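Local coordinates for protein C-type lectin domain family 4, member a4 (Mus musculus, PDB 3VYK) that binds N-glycans at a calcium site through its extracellular C-type lectin domain and probably acts as an inhibitory pattern-recognition receptor of dendritic cells, at residues A[49-52]-A[53-57]. Numbering follows the deposited sequence.
Sequences DFIT and SNLNT
At the carboxyl-terminal turn of helix 45-53, Ser-53 N makes an alpha-helical bond to Asp-49 O (3.1 Å), after which the amides reach back three residues instead of four. Asn-54 N bonds to Ile-51 O at 3.0 Å, and Leu-55 N bonds to Thr-52 O at 3.1 Å, so the chain leaves the helix through a tighter turn. Phe-50 O receives the hydroxyl of Ser-53, with OG 2.8 Å away. That hydroxyl sits between its own backbone N and carbonyl carbon (chi1 83°), which folds it back over the last turn. In this C-type lectin domain the helix lies against the strands 100-106 and 109-115; it contributes Ile-51 to that side, and Leu-55 joins it from the loop that follows. These two lie side by side, CG2 of Ile-51 being 4.2 Å from CD1 of Leu-55, and both rest on Ile-103. Leu-55 CG also lies against Ile-51 O at 3.3 Å. The end of the Asn-54 side-chain amide comes over one face of the Phe-50 ring, offset toward its rim, with the planes 55° apart, while Phe-50 itself stacks with Phe-10.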
ATOM      1  N   ASP A  49      -9.541  -1.064   5.941  1.00 12.81           N
ATOM      2  CA  ASP A  49     -10.707  -0.182   5.872  1.00 13.22           C
ATOM      3  C   ASP A  49     -10.405   1.252   6.341  1.00 12.79           C
ATOM      4  O   ASP A  49     -10.957   2.218   5.803  1.00 12.92           O
ATOM      5  CB  ASP A  49     -11.872  -0.765   6.680  1.00 13.97           C
ATOM      6  CG  ASP A  49     -12.515  -1.974   6.021  1.00 14.66           C
ATOM      7  OD1 ASP A  49     -12.286  -2.224   4.825  1.00 15.86           O
ATOM      8  OD2 ASP A  49     -13.269  -2.691   6.699  1.00 15.95           O
ATOM      9  N   PHE A  50      -9.530   1.391   7.335  1.00 12.61           N
ATOM     10  CA  PHE A  50      -9.066   2.716   7.739  1.00 13.06           C
ATOM     11  C   PHE A  50      -8.365   3.399   6.561  1.00 13.22           C
ATOM     12  O   PHE A  50      -8.642   4.555   6.248  1.00 13.28           O
ATOM     13  CB  PHE A  50      -8.137   2.666   8.960  1.00 13.34           C
ATOM     14  CG  PHE A  50      -7.476   3.993   9.243  1.00 13.59           C
ATOM     15  CD1 PHE A  50      -6.195   4.281   8.754  1.00 14.17           C
ATOM     16  CD2 PHE A  50      -8.160   4.980   9.957  1.00 14.56           C
ATOM     17  CE1 PHE A  50      -5.612   5.515   8.993  1.00 14.75           C
ATOM     18  CE2 PHE A  50      -7.580   6.201  10.196  1.00 14.94           C
ATOM     19  CZ  PHE A  50      -6.312   6.477   9.707  1.00 14.98           C
ATOM     20  N   ILE A  51      -7.454   2.677   5.918  1.00 13.01           N
ATOM     21  CA  ILE A  51      -6.690   3.256   4.822  1.00 13.73           C
ATOM     22  C   ILE A  51      -7.612   3.663   3.677  1.00 13.78           C
ATOM     23  O   ILE A  51      -7.548   4.813   3.214  1.00 14.72           O
ATOM     24  CB  ILE A  51      -5.577   2.307   4.343  1.00 13.80           C
ATOM     25  CG1 ILE A  51      -4.487   2.182   5.416  1.00 13.85           C
ATOM     26  CG2 ILE A  51      -4.985   2.789   3.018  1.00 14.60           C
ATOM     27  CD1 ILE A  51      -3.660   0.920   5.300  1.00 14.35           C
ATOM     28  N   THR A  52      -8.494   2.767   3.244  1.00 13.81           N
ATOM     29  CA  THR A  52      -9.331   3.097   2.081  1.00 14.18           C
ATOM     30  C   THR A  52     -10.314   4.246   2.328  1.00 15.11           C
ATOM     31  O   THR A  52     -10.661   4.968   1.398  1.00 15.53           O
ATOM     32  CB  THR A  52     -10.051   1.872   1.484  1.00 14.31           C
ATOM     33  OG1 THR A  52     -11.004   1.359   2.422  1.00 14.69           O
ATOM     34  CG2 THR A  52      -9.048   0.801   1.103  1.00 13.83           C
ATOM     35  N   SER A  53     -10.733   4.432   3.577  1.00 15.65           N
ATOM     36  CA  SER A  53     -11.593   5.567   3.925  1.00 16.44           C
ATOM     37  C   SER A  53     -10.937   6.909   3.590  1.00 17.44           C
ATOM     38  O   SER A  53     -11.634   7.907   3.391  1.00 19.03           O
ATOM     39  CB  SER A  53     -11.980   5.513   5.414  1.00 17.06           C
ATOM     40  OG  SER A  53     -10.980   6.073   6.236  1.00 20.41           O
ATOM     41  N   ASN A  54      -9.606   6.912   3.541  1.00 17.49           N
ATOM     42  CA  ASN A  54      -8.798   8.106   3.312  1.00 18.36           C
ATOM     43  C   ASN A  54      -8.349   8.318   1.859  1.00 18.70           C
ATOM     44  O   ASN A  54      -7.599   9.255   1.577  1.00 20.47           O
ATOM     45  CB  ASN A  54      -7.575   8.067   4.231  1.00 19.88           C
ATOM     46  CG  ASN A  54      -7.922   8.381   5.671  1.00 21.60           C
ATOM     47  OD1 ASN A  54      -8.084   7.485   6.504  1.00 22.02           O
ATOM     48  ND2 ASN A  54      -8.045   9.663   5.972  1.00 23.29           N
ATOM     49  N   LEU A  55      -8.807   7.460   0.949  1.00 17.67           N
ATOM     50  CA  LEU A  55      -8.308   7.460  -0.433  1.00 18.31           C
ATOM     51  C   LEU A  55      -9.291   8.013  -1.456  1.00 18.86           C
ATOM     52  O   LEU A  55     -10.509   7.944  -1.275  1.00 20.06           O
ATOM     53  CB  LEU A  55      -7.922   6.037  -0.848  1.00 17.36           C
ATOM     54  CG  LEU A  55      -6.905   5.277  -0.002  1.00 16.73           C
ATOM     55  CD1 LEU A  55      -6.686   3.908  -0.616  1.00 16.15           C
ATOM     56  CD2 LEU A  55      -5.587   6.026   0.153  1.00 16.40           C
ATOM     57  N   ASN A  56      -8.742   8.524  -2.559  1.00 19.92           N
ATOM     58  CA  ASN A  56      -9.539   8.976  -3.688  1.00 21.59           C
ATOM     59  C   ASN A  56      -9.845   7.795  -4.603  1.00 21.48           C
ATOM     60  O   ASN A  56      -8.926   7.081  -5.027  1.00 21.80           O
ATOM     61  CB  ASN A  56      -8.771  10.059  -4.449  1.00 22.46           C
ATOM     62  CG  ASN A  56      -9.634  10.796  -5.459  1.00 24.53           C
ATOM     63  OD1 ASN A  56     -10.273  10.189  -6.315  1.00 25.73           O
ATOM     64  ND2 ASN A  56      -9.656  12.122  -5.355  1.00 27.12           N
ATOM     65  N   THR A  57     -11.123   7.588  -4.918  1.00 21.58           N
ATOM     66  CA  THR A  57     -11.523   6.437  -5.738  0.70 21.45           C
ATOM     67  C   THR A  57     -10.998   6.479  -7.180  1.00 21.56           C
ATOM     68  O   THR A  57     -11.022   5.463  -7.866  1.00 22.13           O
ATOM     69  CB  THR A  57     -13.050   6.210  -5.747  1.00 22.97           C
ATOM     70  OG1 THR A  57     -13.701   7.330  -6.359  1.00 23.91           O
ATOM     71  CG2 THR A  57     -13.572   6.026  -4.330  1.00 22.57           C
TER